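Local coordinates for protein TssK (Serratia sp. FS14, PDB 5Y0E) that probably serves as a trimeric baseplate component of the bacterial type VI secretion system, a contractile machine that delivers effector proteins, at residues 7-12 with 21-26; 60-65 with 166-171; 345-350 with 360-365; 310-315 with 438-443; 201-206 with 250-255. One frame throughout, in Å; residues are numbered along the deposited sequence.

Contact 1 (7-12 with 21-26); sequences VVWTEG and QQAENY
A small apolar contact, V7 and W9 against A23 and the aliphatic start of Q22, lays the N-terminal chain on the helix that follows it, 17-37. V7 CG2 does most of the touching: it meets Q22 CB at 3.9 Å and A23 N at 4.0 Å, the V7 and Q22 side chains crossing at about a right angle. With CG1 anti to the backbone N (chi1 166°), CG2 is left to face the helix, while CG1 lies over one face of the W9 indole, 3.4 Å above its plane and offset toward the rim. The indole in turn presents an edge, CZ2 lying 4.1 Å from A23 CB. Both pieces belong to the trimer interface. V7 pairs in an antiparallel sheet with a strand of the second subunit, W9 stacks on F20 of that subunit, and E24 OE2 accepts a hydrogen bond from W9 NE1 of the third. Q22 bends at chi2 (-69°), which leads its amide away from 7-12.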
# COMPACT_ATOMS: atom_id res chain seq x y z
N VAL A 7 -34.89 -21.43 -7.09
CA VAL A 7 -36.09 -22.21 -6.97
C VAL A 7 -37.28 -21.46 -7.53
O VAL A 7 -37.42 -20.28 -7.31
CB VAL A 7 -36.30 -22.56 -5.49
CG1 VAL A 7 -37.69 -23.08 -5.22
CG2 VAL A 7 -35.28 -23.58 -5.05
N VAL A 8 -38.13 -22.14 -8.29
CA VAL A 8 -39.32 -21.51 -8.83
C VAL A 8 -40.51 -21.80 -7.92
O VAL A 8 -41.01 -22.93 -7.88
CB VAL A 8 -39.61 -21.99 -10.25
CG1 VAL A 8 -40.76 -21.19 -10.82
CG2 VAL A 8 -38.38 -21.85 -11.10
N TRP A 9 -40.99 -20.77 -7.25
CA TRP A 9 -42.14 -20.87 -6.40
C TRP A 9 -43.38 -20.58 -7.25
O TRP A 9 -43.64 -19.45 -7.62
CB TRP A 9 -42.02 -19.89 -5.26
CG TRP A 9 -40.70 -19.95 -4.65
CD1 TRP A 9 -39.58 -19.35 -5.08
CD2 TRP A 9 -40.33 -20.70 -3.51
NE1 TRP A 9 -38.54 -19.66 -4.28
CE2 TRP A 9 -38.98 -20.50 -3.30
CE3 TRP A 9 -41.02 -21.53 -2.63
CZ2 TRP A 9 -38.30 -21.08 -2.27
CZ3 TRP A 9 -40.35 -22.09 -1.61
CH2 TRP A 9 -39.01 -21.87 -1.43
N THR A 10 -44.13 -21.62 -7.58
CA THR A 10 -45.34 -21.52 -8.37
C THR A 10 -46.56 -21.49 -7.46
O THR A 10 -46.48 -21.73 -6.26
CB THR A 10 -45.44 -22.69 -9.34
OG1 THR A 10 -45.53 -23.91 -8.59
CG2 THR A 10 -44.22 -22.76 -10.21
N GLU A 11 -47.70 -21.18 -8.05
CA GLU A 11 -48.95 -21.13 -7.32
C GLU A 11 -49.52 -22.53 -7.21
O GLU A 11 -49.62 -23.25 -8.21
CB GLU A 11 -49.94 -20.19 -8.00
CG GLU A 11 -51.21 -19.99 -7.23
CD GLU A 11 -51.14 -18.81 -6.30
OE1 GLU A 11 -50.90 -17.67 -6.77
OE2 GLU A 11 -51.32 -18.99 -5.08
N GLY A 12 -49.86 -22.94 -6.00
CA GLY A 12 -50.34 -24.29 -5.78
C GLY A 12 -49.27 -25.34 -5.68
O GLY A 12 -49.60 -26.53 -5.57
N GLN A 21 -34.28 -25.97 1.38
CA GLN A 21 -32.91 -26.43 1.34
C GLN A 21 -32.19 -25.90 0.10
O GLN A 21 -31.15 -25.25 0.21
CB GLN A 21 -32.89 -27.96 1.36
CG GLN A 21 -33.44 -28.55 2.64
CD GLN A 21 -33.46 -30.06 2.60
OE1 GLN A 21 -33.21 -30.67 1.57
NE2 GLN A 21 -33.80 -30.67 3.72
N GLN A 22 -32.74 -26.17 -1.08
CA GLN A 22 -32.11 -25.70 -2.30
C GLN A 22 -32.09 -24.19 -2.37
O GLN A 22 -31.20 -23.61 -3.00
CB GLN A 22 -32.85 -26.27 -3.50
CG GLN A 22 -32.98 -27.75 -3.44
CD GLN A 22 -31.67 -28.44 -3.61
OE1 GLN A 22 -31.08 -28.40 -4.68
NE2 GLN A 22 -31.20 -29.09 -2.56
N ALA A 23 -33.04 -23.54 -1.74
CA ALA A 23 -33.09 -22.09 -1.76
C ALA A 23 -31.96 -21.50 -0.97
O ALA A 23 -31.40 -20.50 -1.36
CB ALA A 23 -34.41 -21.60 -1.24
N GLU A 24 -31.66 -22.08 0.18
CA GLU A 24 -30.51 -21.63 0.95
C GLU A 24 -29.22 -21.95 0.20
O GLU A 24 -28.29 -21.14 0.19
CB GLU A 24 -30.52 -22.25 2.35
CG GLU A 24 -31.47 -21.53 3.32
CD GLU A 24 -31.51 -22.09 4.75
OE1 GLU A 24 -31.77 -21.31 5.70
OE2 GLU A 24 -31.29 -23.30 4.95
N ASN A 25 -29.16 -23.09 -0.48
CA ASN A 25 -28.02 -23.37 -1.34
C ASN A 25 -27.84 -22.27 -2.38
O ASN A 25 -26.76 -21.69 -2.51
CB ASN A 25 -28.17 -24.73 -2.03
CG ASN A 25 -27.82 -25.88 -1.13
OD1 ASN A 25 -27.64 -25.73 0.07
ND2 ASN A 25 -27.71 -27.05 -1.71
N TYR A 26 -28.89 -21.97 -3.11
CA TYR A 26 -28.81 -20.96 -4.13
C TYR A 26 -28.35 -19.62 -3.60
O TYR A 26 -27.47 -19.00 -4.15
CB TYR A 26 -30.15 -20.81 -4.84
CG TYR A 26 -30.28 -19.52 -5.59
CD1 TYR A 26 -29.73 -19.37 -6.83
CD2 TYR A 26 -30.91 -18.46 -5.03
CE1 TYR A 26 -29.82 -18.19 -7.50
CE2 TYR A 26 -31.00 -17.27 -5.70
CZ TYR A 26 -30.45 -17.16 -6.93
OH TYR A 26 -30.54 -15.99 -7.60

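Contact 2 (60-65 with 166-171); sequences IALNAA and LGVTRV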
# COMPACT_ATOMS: atom_id res chain seq x y z
N ILE A 60 -4.88 -29.82 21.60
CA ILE A 60 -5.07 -28.57 20.88
C ILE A 60 -6.53 -28.16 21.01
O ILE A 60 -7.42 -28.89 20.58
CB ILE A 60 -4.68 -28.71 19.41
CG1 ILE A 60 -3.21 -29.07 19.28
CG2 ILE A 60 -4.99 -27.42 18.69
CD1 ILE A 60 -2.34 -28.13 20.04
N ALA A 61 -6.76 -26.99 21.58
CA ALA A 61 -8.11 -26.48 21.72
C ALA A 61 -8.17 -25.01 21.32
O ALA A 61 -7.30 -24.23 21.70
CB ALA A 61 -8.61 -26.67 23.14
N LEU A 62 -9.21 -24.64 20.59
CA LEU A 62 -9.44 -23.26 20.22
C LEU A 62 -10.47 -22.64 21.15
O LEU A 62 -11.61 -23.07 21.18
CB LEU A 62 -9.93 -23.17 18.78
CG LEU A 62 -8.98 -23.85 17.84
CD1 LEU A 62 -9.46 -23.74 16.43
CD2 LEU A 62 -7.63 -23.22 18.00
N ASN A 63 -10.06 -21.62 21.91
CA ASN A 63 -11.02 -20.83 22.66
C ASN A 63 -12.07 -20.21 21.74
O ASN A 63 -13.27 -20.26 22.02
CB ASN A 63 -10.30 -19.72 23.44
CG ASN A 63 -9.72 -20.19 24.75
OD1 ASN A 63 -10.26 -21.08 25.40
ND2 ASN A 63 -8.62 -19.59 25.15
N ALA A 64 -11.63 -19.62 20.64
CA ALA A 64 -12.47 -18.84 19.74
C ALA A 64 -11.76 -18.72 18.41
O ALA A 64 -10.54 -18.81 18.34
CB ALA A 64 -12.76 -17.46 20.32
N ALA A 65 -12.54 -18.49 17.35
CA ALA A 65 -11.96 -18.27 16.03
C ALA A 65 -13.04 -17.75 15.10
O ALA A 65 -14.22 -18.00 15.30
CB ALA A 65 -11.35 -19.55 15.47
N LEU A 166 -8.00 -24.98 7.23
CA LEU A 166 -7.09 -23.88 7.47
C LEU A 166 -6.07 -24.33 8.51
O LEU A 166 -6.42 -24.96 9.50
CB LEU A 166 -7.83 -22.64 7.98
CG LEU A 166 -8.99 -22.05 7.20
CD1 LEU A 166 -9.66 -20.98 8.02
CD2 LEU A 166 -8.52 -21.48 5.91
N GLY A 167 -4.80 -23.99 8.29
CA GLY A 167 -3.77 -24.41 9.22
C GLY A 167 -3.82 -23.60 10.50
O GLY A 167 -3.99 -22.38 10.48
N VAL A 168 -3.64 -24.27 11.63
CA VAL A 168 -3.74 -23.64 12.94
C VAL A 168 -2.38 -23.53 13.62
O VAL A 168 -2.06 -22.50 14.22
CB VAL A 168 -4.74 -24.40 13.84
CG1 VAL A 168 -4.75 -23.83 15.24
CG2 VAL A 168 -6.12 -24.39 13.23
N THR A 169 -1.57 -24.59 13.56
CA THR A 169 -0.35 -24.65 14.35
C THR A 169 0.42 -25.91 14.00
O THR A 169 -0.06 -26.78 13.27
CB THR A 169 -0.65 -24.60 15.84
OG1 THR A 169 0.54 -24.29 16.55
CG2 THR A 169 -1.19 -25.92 16.31
N ARG A 170 1.63 -26.00 14.54
CA ARG A 170 2.46 -27.18 14.38
C ARG A 170 2.95 -27.65 15.74
O ARG A 170 3.46 -26.85 16.53
CB ARG A 170 3.64 -26.92 13.45
CG ARG A 170 4.76 -27.92 13.59
CD ARG A 170 5.87 -27.66 12.57
NE ARG A 170 5.58 -28.30 11.30
CZ ARG A 170 6.30 -29.29 10.80
NH1 ARG A 170 7.36 -29.74 11.44
NH2 ARG A 170 5.95 -29.82 9.63
N VAL A 171 2.79 -28.93 16.01
CA VAL A 171 3.33 -29.53 17.22
C VAL A 171 4.77 -29.94 16.94
O VAL A 171 5.04 -30.69 16.01
CB VAL A 171 2.50 -30.74 17.68
CG1 VAL A 171 3.05 -31.23 18.99
CG2 VAL A 171 1.05 -30.38 17.83
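Here the chain entering a small antiparallel sheet packs on strand 163-174 of a six-stranded mixed sheet. I60 and L62 lie just before a corner at N63, beyond which the chain runs on in the three-stranded sheet, and they meet V168 and T169. No backbone bond joins the two segments, and their nearest CA atoms, those of I60 and T169, stand 9.0 Å apart, a spacing of packed layers and not of paired strands. The closest approach is between methyls, L62 CD2 to V168 CG1 at 4.0 Å, from side chains that cross obliquely. L62 leaves its backbone turned partly aside; chi2 of -179° extends CD1, and the other methyl, CD2, is the one that meets the valine. V168 points toward the other segment, with CG1 anti to its backbone N (chi1 175°) as the branch that is met. Further along, I60 CD1 approaches T169 CG2 at a looser 4.5 Å, so that the threonine takes part through its methyl. V168 and T169 both face V98 in a classic beta bulge, consistent with two successive residues both turning toward 60-65. L62 also touches L48 and F77 of strands 44-50 and 74-78, and T169 rests on L182. Methyl against methyl, with no hydrogen bond between the segments, the contact is purely apolar and depends on shape and burial, not on directional bonding.

Contact 3 (345-350 with 360-365); sequences FVLAVR and THFPAQ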
# COMPACT_ATOMS: atom_id res chain seq x y z
N PHE A 345 24.04 -2.74 27.72
CA PHE A 345 23.16 -1.66 27.35
C PHE A 345 23.90 -0.34 27.41
O PHE A 345 24.60 -0.06 28.39
CB PHE A 345 21.93 -1.65 28.26
CG PHE A 345 21.04 -2.83 28.04
CD1 PHE A 345 20.04 -2.78 27.08
CD2 PHE A 345 21.21 -3.99 28.76
CE1 PHE A 345 19.22 -3.87 26.86
CE2 PHE A 345 20.39 -5.08 28.54
CZ PHE A 345 19.40 -5.02 27.59
N VAL A 346 23.77 0.46 26.35
CA VAL A 346 24.53 1.70 26.21
C VAL A 346 23.60 2.82 25.75
O VAL A 346 22.72 2.61 24.91
CB VAL A 346 25.70 1.56 25.21
CG1 VAL A 346 26.51 2.80 25.20
CG2 VAL A 346 26.58 0.41 25.57
N LEU A 347 23.89 4.01 26.20
CA LEU A 347 23.17 5.19 25.82
C LEU A 347 24.10 6.12 25.06
O LEU A 347 25.06 6.56 25.60
CB LEU A 347 22.73 5.90 27.06
CG LEU A 347 21.32 5.70 27.50
CD1 LEU A 347 21.11 6.65 28.64
CD2 LEU A 347 20.40 6.04 26.36
N ALA A 348 23.81 6.41 23.81
CA ALA A 348 24.63 7.30 23.04
C ALA A 348 23.96 8.61 23.23
O ALA A 348 22.83 8.74 22.92
CB ALA A 348 24.61 6.89 21.59
N VAL A 349 24.69 9.60 23.72
CA VAL A 349 24.11 10.88 24.05
C VAL A 349 24.88 12.08 23.53
O VAL A 349 26.07 12.06 23.50
CB VAL A 349 24.03 10.96 25.58
CG1 VAL A 349 23.38 12.23 26.08
CG2 VAL A 349 23.32 9.76 26.13
N ARG A 350 24.17 13.10 23.07
CA ARG A 350 24.76 14.35 22.64
C ARG A 350 23.78 15.43 23.02
O ARG A 350 22.61 15.21 22.98
CB ARG A 350 25.03 14.38 21.14
CG ARG A 350 24.16 15.37 20.41
CD ARG A 350 24.87 16.09 19.30
NE ARG A 350 24.90 17.53 19.50
CZ ARG A 350 23.89 18.26 19.90
NH1 ARG A 350 24.03 19.54 20.05
NH2 ARG A 350 22.75 17.71 20.16
N THR A 360 28.84 15.13 34.13
CA THR A 360 28.45 15.05 35.51
C THR A 360 26.96 15.03 35.69
O THR A 360 26.43 14.13 36.29
CB THR A 360 29.09 16.17 36.32
OG1 THR A 360 28.84 17.41 35.69
CG2 THR A 360 30.55 15.98 36.38
N HIS A 361 26.27 16.00 35.16
CA HIS A 361 24.85 16.05 35.35
C HIS A 361 24.04 14.95 34.71
O HIS A 361 23.07 14.49 35.28
CB HIS A 361 24.31 17.40 34.89
CG HIS A 361 24.87 18.56 35.64
ND1 HIS A 361 24.26 19.79 35.65
CD2 HIS A 361 25.97 18.68 36.40
CE1 HIS A 361 24.98 20.62 36.38
NE2 HIS A 361 26.03 19.97 36.84
N PHE A 362 24.40 14.52 33.52
CA PHE A 362 23.59 13.50 32.87
C PHE A 362 23.45 12.21 33.64
O PHE A 362 22.36 11.72 33.80
CB PHE A 362 24.10 13.21 31.48
CG PHE A 362 23.25 12.27 30.72
CD1 PHE A 362 22.19 12.73 30.00
CD2 PHE A 362 23.51 10.94 30.72
CE1 PHE A 362 21.40 11.87 29.30
CE2 PHE A 362 22.72 10.07 30.03
CZ PHE A 362 21.66 10.54 29.32
N PRO A 363 24.55 11.67 34.11
CA PRO A 363 24.51 10.41 34.84
C PRO A 363 23.74 10.49 36.13
O PRO A 363 23.29 9.46 36.59
CB PRO A 363 25.97 10.12 35.12
CG PRO A 363 26.71 10.92 34.14
CD PRO A 363 25.92 12.16 33.97
N ALA A 364 23.61 11.67 36.71
CA ALA A 364 22.86 11.85 37.92
C ALA A 364 21.41 12.12 37.60
O ALA A 364 20.52 11.54 38.18
CB ALA A 364 23.44 13.00 38.71
N GLN A 365 21.16 12.99 36.65
CA GLN A 365 19.80 13.35 36.30
C GLN A 365 19.03 12.39 35.42
O GLN A 365 17.88 12.63 35.09
CB GLN A 365 19.79 14.72 35.66
CG GLN A 365 19.82 15.83 36.67
CD GLN A 365 20.63 17.00 36.22
OE1 GLN A 365 21.71 17.25 36.73
NE2 GLN A 365 20.11 17.74 35.26
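The F362 ring carries V349 CG1 over one face and L347 CD1 at its edge, close to the ring plane. The valine methyl sits 3.8 Å above the plane, displaced toward the rim; its distance to the ring centroid is 4.1 Å along a line 23° off the normal, the geometry of a CH-pi contact. The other branch, V349 CG2, approaches the far end of the ring at CZ, 3.7 Å away. L347 CD1 meets the same end, 4.0 Å from both CZ and CE2 of F362, its side chain running at a slant to that of the phenylalanine. V349 and F362 come from opposite directions, one valine methyl over the ring face and the other by CZ. With CG anti to its backbone N (chi1 -175°), F362 reaches from the helix across to the strand, bridging 9.2 Å between its CA and that of V349. No hydrogen bond crosses the contact, and all three side chains are buried. L347 and V349, two residues apart on strand 343-350, face the same side of the antiparallel sheet. Helix 355-365, kinked at P363, covers that side. F406 of the neighbouring strand 404-408 meets the F362 ring with planes about 25° apart, while strand 436-443 flanks 343-350 along its other border and brings F439 against L347.

Contact 4 (310-315 with 438-443); sequences SVVLED and EFWAIR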
# COMPACT_ATOMS: atom_id res chain seq x y z
N SER A 310 20.25 -2.73 8.02
CA SER A 310 21.07 -2.88 9.21
C SER A 310 22.41 -2.15 9.08
O SER A 310 23.00 -2.10 8.00
CB SER A 310 21.33 -4.34 9.51
OG SER A 310 21.80 -4.45 10.81
N VAL A 311 22.88 -1.61 10.19
CA VAL A 311 24.16 -0.93 10.28
C VAL A 311 25.05 -1.57 11.35
O VAL A 311 25.97 -0.95 11.85
CB VAL A 311 23.96 0.58 10.55
CG1 VAL A 311 23.25 1.22 9.41
CG2 VAL A 311 23.21 0.81 11.85
N VAL A 312 24.76 -2.81 11.71
CA VAL A 312 25.57 -3.57 12.64
C VAL A 312 25.79 -4.95 12.04
O VAL A 312 25.13 -5.36 11.09
CB VAL A 312 24.95 -3.69 14.03
CG1 VAL A 312 24.76 -2.34 14.61
CG2 VAL A 312 23.66 -4.46 13.97
N LEU A 313 26.74 -5.67 12.61
CA LEU A 313 27.11 -6.98 12.10
C LEU A 313 26.19 -8.08 12.59
O LEU A 313 26.16 -8.38 13.79
CB LEU A 313 28.51 -7.33 12.56
CG LEU A 313 29.21 -8.46 11.83
CD1 LEU A 313 29.47 -8.04 10.41
CD2 LEU A 313 30.50 -8.76 12.54
N GLU A 314 25.42 -8.66 11.68
CA GLU A 314 24.51 -9.75 12.00
C GLU A 314 23.68 -9.26 13.16
O GLU A 314 23.04 -8.21 13.07
CB GLU A 314 25.21 -11.05 12.36
CG GLU A 314 26.35 -11.39 11.44
CD GLU A 314 26.03 -12.58 10.58
OE1 GLU A 314 24.85 -13.00 10.57
OE2 GLU A 314 26.96 -13.10 9.91
N ASP A 315 23.69 -10.00 14.26
CA ASP A 315 22.94 -9.62 15.45
C ASP A 315 23.80 -9.37 16.68
O ASP A 315 23.34 -9.57 17.80
CB ASP A 315 21.90 -10.70 15.74
CG ASP A 315 22.47 -12.10 15.64
OD1 ASP A 315 23.69 -12.28 15.84
OD2 ASP A 315 21.69 -13.03 15.36
N GLU A 438 20.49 7.63 21.66
CA GLU A 438 20.30 6.32 21.08
C GLU A 438 20.48 5.31 22.20
O GLU A 438 21.30 5.50 23.10
CB GLU A 438 21.30 6.05 19.95
CG GLU A 438 21.19 7.02 18.82
CD GLU A 438 22.09 6.69 17.65
OE1 GLU A 438 22.87 5.73 17.75
OE2 GLU A 438 22.04 7.38 16.63
N PHE A 439 19.69 4.26 22.15
CA PHE A 439 19.71 3.22 23.17
C PHE A 439 20.00 1.91 22.47
O PHE A 439 19.25 1.49 21.59
CB PHE A 439 18.38 3.17 23.91
CG PHE A 439 18.43 2.38 25.15
CD1 PHE A 439 19.01 2.89 26.27
CD2 PHE A 439 17.91 1.11 25.20
CE1 PHE A 439 19.07 2.17 27.43
CE2 PHE A 439 17.96 0.37 26.37
CZ PHE A 439 18.54 0.91 27.47
N TRP A 440 21.09 1.29 22.84
CA TRP A 440 21.53 0.07 22.19
C TRP A 440 21.68 -1.06 23.19
O TRP A 440 22.03 -0.84 24.36
CB TRP A 440 22.85 0.29 21.49
CG TRP A 440 22.77 1.10 20.26
CD1 TRP A 440 22.86 2.45 20.17
CD2 TRP A 440 22.61 0.62 18.93
NE1 TRP A 440 22.76 2.84 18.87
CE2 TRP A 440 22.61 1.73 18.09
CE3 TRP A 440 22.46 -0.65 18.38
CZ2 TRP A 440 22.48 1.62 16.73
CZ3 TRP A 440 22.32 -0.76 17.03
CH2 TRP A 440 22.33 0.37 16.22
N ALA A 441 21.43 -2.27 22.72
CA ALA A 441 21.70 -3.49 23.46
C ALA A 441 22.74 -4.28 22.70
O ALA A 441 22.64 -4.42 21.48
CB ALA A 441 20.43 -4.30 23.63
N ILE A 442 23.76 -4.77 23.41
CA ILE A 442 24.93 -5.38 22.79
C ILE A 442 25.13 -6.77 23.34
O ILE A 442 25.34 -6.95 24.55
CB ILE A 442 26.19 -4.54 23.01
CG1 ILE A 442 25.93 -3.11 22.56
CG2 ILE A 442 27.34 -5.11 22.24
CD1 ILE A 442 27.14 -2.23 22.54
N ARG A 443 25.09 -7.76 22.46
CA ARG A 443 25.18 -9.15 22.89
C ARG A 443 26.54 -9.43 23.51
O ARG A 443 27.57 -8.91 23.08
CB ARG A 443 24.94 -10.06 21.69
CG ARG A 443 24.53 -11.46 22.07
CD ARG A 443 24.43 -12.38 20.86
NE ARG A 443 23.44 -11.94 19.88
CZ ARG A 443 22.13 -12.13 20.00
NH1 ARG A 443 21.65 -12.75 21.07
NH2 ARG A 443 21.30 -11.71 19.06
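Loop 310-315 draws close to strand 438-443 at its end, where the CA atoms of D315 and R443 are 7.8 Å apart. The R443 side chain, bent at chi3 (-61°), turns its NE and NH2 side to the backbone oxygen of D315. Both nitrogens donate to that one atom: R443 NE and R443 NH2 each lie 3.2 Å from D315 O. The N-H...O angles of 140° and 136° show that neither bond is straight, as expected when one acceptor is shared, and both donors come from the same face of the carbonyl plane. The D315 carboxylate adds only a long salt bridge, OD2 to R443 NH2 at 3.9 Å, with no N-H pointing at it. This loop links helix 294-309 to strand 317-324, the partner of 436-443 in the eight-stranded antiparallel sheet, so the contact lies where the chain passes from helix 294-309 into the sheet. At the other end V312 CG1 approaches W440 CZ3 at 3.8 Å, and V311 CG2 reaches W440 CH2, near the indole plane, at 4.5 Å. The indole is steadied by its own strand: W440 NE1 donates a nearly straight bond, in the ring plane, to E438 OE1 at 3.1 Å. E438 OE2 accepts a second bond, from H400 NE2.

Contact 5 (201-206 with 250-255); sequences TFINDL and HAYHLD
I203 leaves its helix pointing at the chain of 250-255, and its CB splits the work between two branches. CG2, anti to the backbone N, goes directly to Y252, lying 3.8 Å from Y252 CA and 3.9 Å from Y252 CB, close to the plane of the tyrosine ring and at its edge; A251 CB is a little farther, 4.4 Å from the same methyl. The other branch runs through CG1 to CD1, which comes within 4.3 Å of A251 O. This is packing between two consecutive long helices, 197-222 and 229-253, near the C-terminal end of the second, with I203 and Y252 the closest pair at 6.2 Å between CA atoms. L262 of helix 259-273 also touches I203. Toward the more open side, N204 and Y252 lie side by side pointing the same way, with amide and ring planes 25° apart, and N204 OD1 stands 3.6 Å from Y252 CE1. On the far side of helix 229-253, H250 NE2 is hydrogen-bonded to E260 OE2 of the third subunit.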
# COMPACT_ATOMS: atom_id res chain seq x y z
N THR A 201 4.22 -8.08 14.95
CA THR A 201 5.56 -7.67 15.31
C THR A 201 6.44 -7.44 14.09
O THR A 201 7.34 -6.61 14.14
CB THR A 201 6.17 -8.68 16.28
OG1 THR A 201 6.01 -9.99 15.76
CG2 THR A 201 5.47 -8.63 17.62
N PHE A 202 6.21 -8.13 12.98
CA PHE A 202 6.84 -7.74 11.73
C PHE A 202 6.62 -6.26 11.46
O PHE A 202 7.55 -5.52 11.17
CB PHE A 202 6.28 -8.54 10.56
CG PHE A 202 6.75 -9.95 10.51
CD1 PHE A 202 8.01 -10.30 10.95
CD2 PHE A 202 5.94 -10.93 9.99
CE1 PHE A 202 8.43 -11.60 10.88
CE2 PHE A 202 6.38 -12.24 9.93
CZ PHE A 202 7.61 -12.57 10.38
N ILE A 203 5.36 -5.82 11.56
CA ILE A 203 5.07 -4.42 11.32
C ILE A 203 5.77 -3.55 12.35
O ILE A 203 6.42 -2.56 12.02
CB ILE A 203 3.55 -4.18 11.34
CG1 ILE A 203 2.88 -4.95 10.22
CG2 ILE A 203 3.24 -2.71 11.24
CD1 ILE A 203 1.36 -4.85 10.30
N ASN A 204 5.65 -3.92 13.61
CA ASN A 204 6.19 -3.07 14.65
C ASN A 204 7.71 -3.02 14.58
O ASN A 204 8.31 -1.96 14.76
CB ASN A 204 5.68 -3.55 16.00
CG ASN A 204 6.15 -2.70 17.12
OD1 ASN A 204 5.89 -1.50 17.18
ND2 ASN A 204 6.85 -3.31 18.03
N ASP A 205 8.34 -4.14 14.26
CA ASP A 205 9.78 -4.14 14.09
C ASP A 205 10.21 -3.28 12.92
O ASP A 205 11.13 -2.47 13.03
CB ASP A 205 10.29 -5.56 13.90
CG ASP A 205 10.27 -6.34 15.17
OD1 ASP A 205 10.28 -5.73 16.25
OD2 ASP A 205 10.25 -7.57 15.08
N LEU A 206 9.57 -3.45 11.77
CA LEU A 206 9.99 -2.69 10.60
C LEU A 206 9.84 -1.19 10.84
O LEU A 206 10.67 -0.39 10.39
CB LEU A 206 9.21 -3.14 9.38
CG LEU A 206 9.54 -2.33 8.15
CD1 LEU A 206 11.00 -2.51 7.81
CD2 LEU A 206 8.67 -2.73 6.99
N HIS A 250 0.78 3.70 8.34
CA HIS A 250 -0.58 3.35 7.98
C HIS A 250 -0.88 1.90 8.32
O HIS A 250 -1.91 1.59 8.91
CB HIS A 250 -0.80 3.62 6.49
CG HIS A 250 -2.23 3.56 6.09
ND1 HIS A 250 -3.14 4.55 6.41
CD2 HIS A 250 -2.93 2.63 5.40
CE1 HIS A 250 -4.32 4.24 5.93
NE2 HIS A 250 -4.22 3.07 5.31
N ALA A 251 0.03 1.00 7.95
CA ALA A 251 -0.16 -0.41 8.28
C ALA A 251 -0.28 -0.61 9.78
O ALA A 251 -1.15 -1.34 10.25
CB ALA A 251 1.01 -1.22 7.73
N TYR A 252 0.57 0.05 10.54
CA TYR A 252 0.59 -0.13 11.97
C TYR A 252 -0.72 0.31 12.61
O TYR A 252 -1.14 -0.26 13.61
CB TYR A 252 1.76 0.66 12.53
CG TYR A 252 1.92 0.68 14.01
CD1 TYR A 252 2.53 -0.37 14.66
CD2 TYR A 252 1.53 1.78 14.76
CE1 TYR A 252 2.72 -0.35 16.01
CE2 TYR A 252 1.72 1.81 16.11
CZ TYR A 252 2.32 0.73 16.73
OH TYR A 252 2.52 0.72 18.08
N HIS A 253 -1.36 1.32 12.06
CA HIS A 253 -2.56 1.84 12.68
C HIS A 253 -3.84 1.25 12.13
O HIS A 253 -4.87 1.33 12.80
CB HIS A 253 -2.58 3.35 12.56
CG HIS A 253 -1.69 4.05 13.53
ND1 HIS A 253 -0.54 4.70 13.15
CD2 HIS A 253 -1.77 4.19 14.87
CE1 HIS A 253 0.03 5.23 14.21
NE2 HIS A 253 -0.69 4.93 15.27
N LEU A 254 -3.81 0.64 10.96
CA LEU A 254 -5.02 0.07 10.40
C LEU A 254 -5.57 -1.00 11.32
O LEU A 254 -4.84 -1.83 11.85
CB LEU A 254 -4.75 -0.53 9.04
CG LEU A 254 -4.77 0.37 7.82
CD1 LEU A 254 -4.44 -0.43 6.59
CD2 LEU A 254 -6.11 0.96 7.67
N ASP A 255 -6.88 -0.96 11.55
CA ASP A 255 -7.54 -2.01 12.30
C ASP A 255 -7.69 -3.28 11.49
O ASP A 255 -7.83 -4.36 12.06
CB ASP A 255 -8.92 -1.57 12.76
CG ASP A 255 -8.86 -0.72 13.96
OD1 ASP A 255 -7.80 -0.66 14.58
OD2 ASP A 255 -9.89 -0.13 14.31

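The contacts trace an elongated chain from end to end. Contact 1, with helix 17-37 among the other subunits, lies 77 Å from contact 3, centre to centre, on the opposite side of the chain's centre. Between them come contact 2, among the beta-strands, and contact 5 in the helical region, 24 Å apart by centres. Along the chain contacts 1, 2 and 5 follow in series before contact 4 opens, with contact 3 inside it. Contacts 3 and 4 share one sheet: strands 343-350 and 436-443 are neighbours, with a probable hydrogen bond between A348 N and E438 O at 2.8 Å. Contacts 1 and 5 both touch the third subunit, placing trimer contacts in at least two regions.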